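Local coordinates for Bse634I restriction endonuclease (Geobacillus stearothermophilus, PDB 1KNV), which probably cleaves double-stranded DNA at a specific sequence as a metal-dependent type II restriction endonuclease of the PDDEXK nuclease clan, at residues Glu80-Trp88 against Asn171-Phe179; Lys108-Phe116 against Leu140-Ile150. All coordinates share one frame; numbering follows the deposited sequence.

Overall arrangement
Interactions 1 and 2, their centres about 16 Å apart, meet at strand 147-151, whose alternate side chains serve them: Leu147 CD1 packs 4.0 Å from Ser87 OG of interaction 1, whereas Leu148 and Ile150 take part in interaction 2. A second link runs from 171-179 to 108-116: Phe179 CD1 meets Phe110 CG at 3.6 Å, with ring planes at about 40°. Interaction 2 is nested within the chain loop that interaction 1 closes. Both border the metal site: Asp146, a calcium ligand seen in a structure of this protein, belongs to 140-150, and the Glu80 side chain is about 7 Å from that of Asp146. No calcium is bound to this chain in the model.

Interaction 1 (Glu80-Trp88 against Asn171-Phe179); sequences EVMIAIQSW and NIDVALTLF
With chi1 at 173°, Trp88 swings its indole away from its own backbone N and across to helix 169-176, and the matching torsion of Val174 (chi1 166°) brings CG1 against the six-membered ring. Val174 CG1 lies 3.5 Å from Trp88 CZ3 and almost as near CH2, approaching the ring obliquely. Leu178 CD1 reaches the same CZ3 at 4.2 Å. The indole nitrogen is engaged apart from this packing, bonding to the carbonyl of Leu162. At the middle of the contact two small residues let the backbones close in: Ala84 and Ala175 meet methyl to methyl, CB to CB 4.1 Å. Ile85 extends CD1 to the Ala175 methyl at 4.0 Å, giving Ala175 CB two apolar neighbours. This is a nearly perpendicular helix-helix packing, the local axes crossing at 86° with a closest approach of 9.3 Å, and the helices meet around the Ala84-Ala175 pair. Toward the start of 80-88, Leu176 spreads its two methyls over different residues, CD1 meeting Val81 CG2 at 4.0 Å and CD2 meeting Ala84 CB. The Val81 and Leu176 side chains run at about a right angle to each other. Val81 CG1 adds a looser touch on Ile172 CG2, and helix 26-33 packs against this end through Phe27 and Leu30.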
loop_
_atom_site.group_PDB
_atom_site.type_symbol
_atom_site.label_atom_id
_atom_site.label_comp_id
_atom_site.label_asym_id
_atom_site.label_seq_id
_atom_site.Cartn_x
_atom_site.Cartn_y
_atom_site.Cartn_z
ATOM N N GLU B 80 25.875 -5.538 30.395
ATOM C CA GLU B 80 26.114 -5.668 28.964
ATOM C C GLU B 80 27.058 -6.831 28.702
ATOM O O GLU B 80 26.860 -7.606 27.759
ATOM C CB GLU B 80 26.725 -4.373 28.410
ATOM C CG GLU B 80 25.710 -3.266 28.102
ATOM C CD GLU B 80 26.333 -1.871 28.055
ATOM O OE1 GLU B 80 27.461 -1.739 27.540
ATOM O OE2 GLU B 80 25.692 -0.901 28.518
ATOM N N VAL B 81 28.090 -6.950 29.536
ATOM C CA VAL B 81 29.051 -8.038 29.385
ATOM C C VAL B 81 28.369 -9.369 29.693
ATOM O O VAL B 81 28.585 -10.360 28.996
ATOM C CB VAL B 81 30.272 -7.863 30.319
ATOM C CG1 VAL B 81 31.179 -9.082 30.227
ATOM C CG2 VAL B 81 31.042 -6.615 29.931
ATOM N N MET B 82 27.532 -9.382 30.729
ATOM C CA MET B 82 26.816 -10.598 31.122
ATOM C C MET B 82 25.904 -11.109 30.012
ATOM O O MET B 82 25.893 -12.306 29.700
ATOM C CB MET B 82 26.007 -10.337 32.391
ATOM C CG MET B 82 26.888 -10.193 33.615
ATOM S SD MET B 82 26.000 -9.758 35.103
ATOM C CE MET B 82 27.389 -9.639 36.259
ATOM N N ILE B 83 25.134 -10.194 29.432
ATOM C CA ILE B 83 24.239 -10.523 28.334
ATOM C C ILE B 83 25.065 -11.099 27.174
ATOM O O ILE B 83 24.772 -12.182 26.666
ATOM C CB ILE B 83 23.482 -9.257 27.859
ATOM C CG1 ILE B 83 22.414 -8.891 28.882
ATOM C CG2 ILE B 83 22.826 -9.493 26.511
ATOM C CD1 ILE B 83 21.394 -9.991 29.104
ATOM N N ALA B 84 26.104 -10.368 26.772
ATOM C CA ALA B 84 26.963 -10.791 25.677
ATOM C C ALA B 84 27.571 -12.175 25.887
ATOM O O ALA B 84 27.552 -13.004 24.981
ATOM C CB ALA B 84 28.068 -9.766 25.460
ATOM N N ILE B 85 28.117 -12.428 27.073
ATOM C CA ILE B 85 28.740 -13.721 27.368
ATOM C C ILE B 85 27.718 -14.856 27.350
ATOM O O ILE B 85 27.952 -15.913 26.761
ATOM C CB ILE B 85 29.435 -13.699 28.759
ATOM C CG1 ILE B 85 30.581 -12.689 28.749
ATOM C CG2 ILE B 85 29.951 -15.095 29.125
ATOM C CD1 ILE B 85 31.637 -12.985 27.727
ATOM N N GLN B 86 26.585 -14.632 28.003
ATOM C CA GLN B 86 25.559 -15.650 28.057
ATOM C C GLN B 86 25.134 -15.984 26.635
ATOM O O GLN B 86 25.075 -17.153 26.260
ATOM C CB GLN B 86 24.364 -15.160 28.886
ATOM C CG GLN B 86 23.349 -16.253 29.240
ATOM C CD GLN B 86 23.888 -17.324 30.200
ATOM O OE1 GLN B 86 23.253 -18.357 30.395
ATOM N NE2 GLN B 86 25.050 -17.076 30.800
ATOM N N SER B 87 24.858 -14.959 25.833
ATOM C CA SER B 87 24.437 -15.164 24.442
ATOM C C SER B 87 25.461 -15.950 23.647
ATOM O O SER B 87 25.102 -16.817 22.847
ATOM C CB SER B 87 24.191 -13.825 23.747
ATOM O OG SER B 87 23.124 -13.138 24.365
ATOM N N TRP B 88 26.735 -15.636 23.860
ATOM C CA TRP B 88 27.815 -16.319 23.158
ATOM C C TRP B 88 27.809 -17.808 23.514
ATOM O O TRP B 88 27.935 -18.652 22.630
ATOM C CB TRP B 88 29.167 -15.678 23.506
ATOM C CG TRP B 88 30.367 -16.414 22.973
ATOM C CD1 TRP B 88 30.795 -17.665 23.331
ATOM C CD2 TRP B 88 31.306 -15.935 22.009
ATOM N NE1 TRP B 88 31.941 -17.992 22.650
ATOM C CE2 TRP B 88 32.276 -16.951 21.832
ATOM C CE3 TRP B 88 31.422 -14.749 21.277
ATOM C CZ2 TRP B 88 33.352 -16.809 20.952
ATOM C CZ3 TRP B 88 32.494 -14.610 20.403
ATOM C CH2 TRP B 88 33.444 -15.636 20.248
ATOM N N ASN B 171 38.397 -12.548 25.877
ATOM C CA ASN B 171 37.095 -13.034 25.454
ATOM C C ASN B 171 35.981 -12.014 25.699
ATOM O O ASN B 171 34.936 -12.061 25.049
ATOM C CB ASN B 171 36.767 -14.418 26.058
ATOM C CG ASN B 171 36.709 -14.420 27.559
ATOM O OD1 ASN B 171 36.633 -13.374 28.189
ATOM N ND2 ASN B 171 36.726 -15.616 28.147
ATOM N N ILE B 172 36.211 -11.073 26.610
ATOM C CA ILE B 172 35.227 -10.027 26.861
ATOM C C ILE B 172 35.247 -9.060 25.674
ATOM O O ILE B 172 34.206 -8.674 25.155
ATOM C CB ILE B 172 35.542 -9.237 28.136
ATOM C CG1 ILE B 172 35.239 -10.089 29.359
ATOM C CG2 ILE B 172 34.709 -7.967 28.186
ATOM C CD1 ILE B 172 35.489 -9.370 30.663
ATOM N N ASP B 173 36.446 -8.677 25.247
ATOM C CA ASP B 173 36.600 -7.770 24.116
ATOM C C ASP B 173 35.991 -8.395 22.851
ATOM O O ASP B 173 35.328 -7.719 22.063
ATOM C CB ASP B 173 38.093 -7.460 23.900
ATOM C CG ASP B 173 38.347 -6.609 22.659
ATOM O OD1 ASP B 173 37.896 -5.444 22.631
ATOM O OD2 ASP B 173 38.995 -7.104 21.704
ATOM N N VAL B 174 36.209 -9.689 22.660
ATOM C CA VAL B 174 35.673 -10.373 21.492
ATOM C C VAL B 174 34.143 -10.389 21.507
ATOM O O VAL B 174 33.497 -10.239 20.465
ATOM C CB VAL B 174 36.201 -11.818 21.418
ATOM C CG1 VAL B 174 35.400 -12.628 20.419
ATOM C CG2 VAL B 174 37.650 -11.803 21.001
ATOM N N ALA B 175 33.564 -10.569 22.690
ATOM C CA ALA B 175 32.114 -10.613 22.827
ATOM C C ALA B 175 31.475 -9.241 22.606
ATOM O O ALA B 175 30.332 -9.145 22.161
ATOM C CB ALA B 175 31.738 -11.147 24.209
ATOM N N LEU B 176 32.221 -8.182 22.899
ATOM C CA LEU B 176 31.702 -6.828 22.759
ATOM C C LEU B 176 32.006 -6.135 21.432
ATOM O O LEU B 176 31.549 -5.011 21.208
ATOM C CB LEU B 176 32.211 -5.956 23.916
ATOM C CG LEU B 176 31.767 -6.341 25.336
ATOM C CD1 LEU B 176 32.416 -5.408 26.350
ATOM C CD2 LEU B 176 30.239 -6.268 25.442
ATOM N N THR B 177 32.768 -6.788 20.558
ATOM C CA THR B 177 33.115 -6.200 19.261
ATOM C C THR B 177 32.792 -7.167 18.145
ATOM O O THR B 177 33.345 -7.072 17.057
ATOM C CB THR B 177 34.618 -5.864 19.161
ATOM O OG1 THR B 177 35.392 -7.063 19.317
ATOM C CG2 THR B 177 35.017 -4.853 20.230
ATOM N N LEU B 178 31.890 -8.100 18.418
ATOM C CA LEU B 178 31.498 -9.103 17.440
ATOM C C LEU B 178 30.874 -8.462 16.196
ATOM O O LEU B 178 31.073 -8.922 15.079
ATOM C CB LEU B 178 30.521 -10.076 18.104
ATOM C CG LEU B 178 30.180 -11.419 17.467
ATOM C CD1 LEU B 178 31.440 -12.217 17.151
ATOM C CD2 LEU B 178 29.301 -12.173 18.442
ATOM N N PHE B 179 30.125 -7.385 16.390
ATOM C CA PHE B 179 29.483 -6.702 15.275
ATOM C C PHE B 179 30.483 -6.264 14.208
ATOM O O PHE B 179 30.127 -6.108 13.036
ATOM C CB PHE B 179 28.708 -5.495 15.799
ATOM C CG PHE B 179 29.540 -4.537 16.611
ATOM C CD1 PHE B 179 30.385 -3.622 15.992
ATOM C CD2 PHE B 179 29.485 -4.559 17.995
ATOM C CE1 PHE B 179 31.157 -2.749 16.735
ATOM C CE2 PHE B 179 30.259 -3.685 18.742
ATOM C CZ PHE B 179 31.097 -2.778 18.106
#

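Interaction 2 (Lys108-Phe116 against Leu140-Ile150); sequences KTFDFRKIF and LITSNPDLLII
Thr142 OG1 is held by both a guanidinium and a water: Arg113 NH1 donates to it at 2.9 Å, with the oxygen in the guanidinium plane and an N-H...O angle of 167°, and one water bridges it to Asp111 OD1. A bend at chi3 (56°) turns the arginine chain, placing NH1 at the threonine while NH2 forms a salt bridge with Glu128 of helix 118-131. A second water links NH1 to the carbonyl oxygen of Leu140, whose CD2 also packs obliquely near the guanidinium. Asn144 holds the backbone just before Arg113 with both halves of its amide. Its ND2 donates to Phe110 O at 2.6 Å, the acceptor lying in the amide plane, and also to Pro105 O; its OD1 accepts from Phe112 N at 3.0 Å in a practically straight N-H...O bond (178°). Between these backbone groups Asp111 makes an Asx turn, OD1 accepting from Arg113 N and leading into the 3-10 segment 112-115. The loop thus set rests beside Pro145-Asp146, which, just ahead of strand 147-151, is consistent with the PD of the PDDEXK nuclease fold. Replacing Asn144 by a leucine would probably leave Phe110 O and Phe112 N without these amide partners and free the loop to shift. Phe112's ring has Pro145 CD over one face and Arg113 CG over the opposite one, while Asn144 OD1 sits at the ring edge, 3.3 Å from CD2. Farther along, the Ile115 side chain meets those of Leu148 and Ile150 tip to tip, CD1 3.7 Å from Leu148 CD1 and 3.8 Å from Ile150 CD1.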
loop_
_atom_site.group_PDB
_atom_site.type_symbol
_atom_site.label_atom_id
_atom_site.label_comp_id
_atom_site.label_asym_id
_atom_site.label_seq_id
_atom_site.Cartn_x
_atom_site.Cartn_y
_atom_site.Cartn_z
ATOM N N LYS B 108 25.587 5.642 18.122
ATOM C CA LYS B 108 26.661 6.570 17.821
ATOM C C LYS B 108 28.019 5.885 17.767
ATOM O O LYS B 108 28.905 6.290 17.020
ATOM C CB LYS B 108 26.661 7.702 18.835
ATOM C CG LYS B 108 25.398 8.542 18.754
ATOM C CD LYS B 108 25.489 9.777 19.639
ATOM C CE LYS B 108 24.208 10.604 19.568
ATOM N NZ LYS B 108 24.234 11.764 20.518
ATOM N N THR B 109 28.177 4.832 18.555
ATOM C CA THR B 109 29.418 4.069 18.570
ATOM C C THR B 109 29.530 3.267 17.273
ATOM O O THR B 109 30.556 3.286 16.591
ATOM C CB THR B 109 29.438 3.085 19.745
ATOM O OG1 THR B 109 29.392 3.819 20.971
ATOM C CG2 THR B 109 30.690 2.215 19.708
ATOM N N PHE B 110 28.458 2.559 16.939
ATOM C CA PHE B 110 28.428 1.746 15.738
ATOM C C PHE B 110 26.981 1.520 15.346
ATOM O O PHE B 110 26.299 0.707 15.964
ATOM C CB PHE B 110 29.093 0.394 16.000
ATOM C CG PHE B 110 29.233 -0.470 14.769
ATOM C CD1 PHE B 110 30.410 -0.469 14.030
ATOM C CD2 PHE B 110 28.187 -1.286 14.351
ATOM C CE1 PHE B 110 30.544 -1.265 12.902
ATOM C CE2 PHE B 110 28.312 -2.086 13.224
ATOM C CZ PHE B 110 29.492 -2.076 12.498
ATOM N N ASP B 111 26.515 2.245 14.329
ATOM C CA ASP B 111 25.148 2.105 13.834
ATOM C C ASP B 111 25.006 0.682 13.304
ATOM O O ASP B 111 25.707 0.300 12.365
ATOM C CB ASP B 111 24.908 3.096 12.702
ATOM C CG ASP B 111 23.516 2.996 12.131
ATOM O OD1 ASP B 111 22.866 1.948 12.320
ATOM O OD2 ASP B 111 23.075 3.966 11.478
ATOM N N PHE B 112 24.096 -0.094 13.891
ATOM C CA PHE B 112 23.896 -1.495 13.495
ATOM C C PHE B 112 23.650 -1.658 12.002
ATOM O O PHE B 112 23.970 -2.700 11.426
ATOM C CB PHE B 112 22.733 -2.121 14.283
ATOM C CG PHE B 112 21.373 -1.924 13.646
ATOM C CD1 PHE B 112 20.832 -2.896 12.811
ATOM C CD2 PHE B 112 20.650 -0.757 13.862
ATOM C CE1 PHE B 112 19.587 -2.706 12.200
ATOM C CE2 PHE B 112 19.413 -0.559 13.258
ATOM C CZ PHE B 112 18.878 -1.538 12.422
ATOM N N ARG B 113 23.073 -0.631 11.382
ATOM C CA ARG B 113 22.785 -0.657 9.951
ATOM C C ARG B 113 24.031 -0.927 9.113
ATOM O O ARG B 113 23.939 -1.381 7.979
ATOM C CB ARG B 113 22.133 0.662 9.533
ATOM C CG ARG B 113 20.710 0.771 10.052
ATOM C CD ARG B 113 20.180 2.175 9.975
ATOM N NE ARG B 113 20.243 2.720 8.625
ATOM C CZ ARG B 113 19.741 3.903 8.292
ATOM N NH1 ARG B 113 19.144 4.646 9.218
ATOM N NH2 ARG B 113 19.836 4.346 7.048
ATOM N N LYS B 114 25.199 -0.668 9.692
ATOM C CA LYS B 114 26.454 -0.896 9.001
ATOM C C LYS B 114 26.763 -2.379 8.835
ATOM O O LYS B 114 27.731 -2.734 8.169
ATOM C CB LYS B 114 27.583 -0.184 9.747
ATOM C CG LYS B 114 27.468 1.332 9.662
ATOM C CD LYS B 114 28.241 2.041 10.754
ATOM C CE LYS B 114 29.721 1.844 10.595
ATOM N NZ LYS B 114 30.468 2.505 11.704
ATOM N N ILE B 115 25.954 -3.253 9.431
ATOM C CA ILE B 115 26.195 -4.687 9.270
ATOM C C ILE B 115 25.588 -5.152 7.951
ATOM O O ILE B 115 25.918 -6.219 7.438
ATOM C CB ILE B 115 25.599 -5.543 10.430
ATOM C CG1 ILE B 115 24.069 -5.519 10.398
ATOM C CG2 ILE B 115 26.117 -5.028 11.771
ATOM C CD1 ILE B 115 23.446 -6.562 11.321
ATOM N N PHE B 116 24.702 -4.332 7.401
ATOM C CA PHE B 116 24.049 -4.642 6.141
ATOM C C PHE B 116 25.004 -4.578 4.960
ATOM O O PHE B 116 25.965 -3.807 4.973
ATOM C CB PHE B 116 22.909 -3.659 5.905
ATOM C CG PHE B 116 21.695 -3.931 6.736
ATOM C CD1 PHE B 116 20.830 -2.891 7.078
ATOM C CD2 PHE B 116 21.388 -5.229 7.133
ATOM C CE1 PHE B 116 19.664 -3.137 7.805
ATOM C CE2 PHE B 116 20.238 -5.495 7.855
ATOM C CZ PHE B 116 19.367 -4.443 8.194
ATOM N N LEU B 140 15.061 10.216 8.518
ATOM C CA LEU B 140 14.994 8.822 8.947
ATOM C C LEU B 140 16.004 8.711 10.064
ATOM O O LEU B 140 17.202 8.822 9.827
ATOM C CB LEU B 140 15.383 7.853 7.815
ATOM C CG LEU B 140 15.396 6.376 8.251
ATOM C CD1 LEU B 140 13.990 5.964 8.671
ATOM C CD2 LEU B 140 15.902 5.481 7.142
ATOM N N ILE B 141 15.517 8.512 11.282
ATOM C CA ILE B 141 16.379 8.407 12.451
ATOM C C ILE B 141 16.186 7.049 13.082
ATOM O O ILE B 141 15.116 6.752 13.598
ATOM C CB ILE B 141 16.028 9.488 13.497
ATOM C CG1 ILE B 141 16.201 10.876 12.891
ATOM C CG2 ILE B 141 16.914 9.340 14.736
ATOM C CD1 ILE B 141 15.801 11.992 13.811
ATOM N N THR B 142 17.222 6.221 13.039
ATOM C CA THR B 142 17.134 4.887 13.613
ATOM C C THR B 142 18.047 4.771 14.830
ATOM O O THR B 142 18.899 5.626 15.060
ATOM C CB THR B 142 17.519 3.813 12.561
ATOM O OG1 THR B 142 18.839 4.075 12.077
ATOM C CG2 THR B 142 16.539 3.841 11.378
ATOM N N SER B 143 17.854 3.720 15.615
ATOM C CA SER B 143 18.673 3.486 16.802
ATOM C C SER B 143 19.126 2.030 16.801
ATOM O O SER B 143 18.771 1.266 15.904
ATOM C CB SER B 143 17.873 3.784 18.075
ATOM O OG SER B 143 16.703 2.986 18.127
ATOM N N ASN B 144 19.906 1.653 17.809
ATOM C CA ASN B 144 20.425 0.296 17.925
ATOM C C ASN B 144 19.749 -0.566 18.963
ATOM O O ASN B 144 19.645 -0.177 20.128
ATOM C CB ASN B 144 21.900 0.316 18.309
ATOM C CG ASN B 144 22.799 0.580 17.152
ATOM O OD1 ASN B 144 22.359 1.009 16.095
ATOM N ND2 ASN B 144 24.086 0.339 17.349
ATOM N N PRO B 145 19.261 -1.744 18.556
ATOM C CA PRO B 145 18.635 -2.618 19.546
ATOM C C PRO B 145 19.856 -3.084 20.346
ATOM O O PRO B 145 20.967 -3.122 19.804
ATOM C CB PRO B 145 18.036 -3.729 18.693
ATOM C CG PRO B 145 18.942 -3.791 17.540
ATOM C CD PRO B 145 19.175 -2.331 17.212
ATOM N N ASP B 146 19.679 -3.412 21.619
ATOM C CA ASP B 146 20.814 -3.825 22.434
ATOM C C ASP B 146 21.303 -5.214 22.056
ATOM O O ASP B 146 22.467 -5.564 22.285
ATOM C CB ASP B 146 20.433 -3.797 23.912
ATOM C CG ASP B 146 20.032 -2.406 24.378
ATOM O OD1 ASP B 146 20.820 -1.450 24.176
ATOM O OD2 ASP B 146 18.929 -2.266 24.937
ATOM N N LEU B 147 20.428 -5.998 21.455
ATOM C CA LEU B 147 20.790 -7.352 21.083
ATOM C C LEU B 147 20.211 -7.699 19.713
ATOM O O LEU B 147 19.042 -7.420 19.425
ATOM C CB LEU B 147 20.220 -8.292 22.136
ATOM C CG LEU B 147 20.508 -9.774 22.197
ATOM C CD1 LEU B 147 21.993 -9.889 22.351
ATOM C CD2 LEU B 147 19.752 -10.427 23.356
ATOM N N LEU B 148 21.045 -8.275 18.853
ATOM C CA LEU B 148 20.632 -8.691 17.514
ATOM C C LEU B 148 20.755 -10.206 17.298
ATOM O O LEU B 148 21.780 -10.805 17.644
ATOM C CB LEU B 148 21.506 -8.056 16.443
ATOM C CG LEU B 148 21.411 -6.607 16.065
ATOM C CD1 LEU B 148 22.283 -6.375 14.830
ATOM C CD2 LEU B 148 19.964 -6.310 15.806
ATOM N N ILE B 149 19.721 -10.820 16.749
ATOM C CA ILE B 149 19.763 -12.240 16.442
ATOM C C ILE B 149 19.819 -12.297 14.925
ATOM O O ILE B 149 18.918 -11.809 14.243
ATOM C CB ILE B 149 18.528 -12.980 16.990
ATOM C CG1 ILE B 149 18.562 -13.024 18.539
ATOM C CG2 ILE B 149 18.530 -14.414 16.463
ATOM C CD1 ILE B 149 18.518 -11.676 19.214
ATOM N N ILE B 150 20.941 -12.786 14.427
ATOM C CA ILE B 150 21.202 -12.872 12.997
ATOM C C ILE B 150 21.319 -14.323 12.553
ATOM O O ILE B 150 21.806 -15.165 13.302
ATOM C CB ILE B 150 22.534 -12.161 12.654
ATOM C CG1 ILE B 150 22.408 -10.665 12.935
ATOM C CG2 ILE B 150 22.930 -12.415 11.221
ATOM C CD1 ILE B 150 23.711 -9.962 12.978
HETATM O O HOH W 1 20.427 2.580 13.295
HETATM O O HOH W 2 19.162 7.341 9.119
#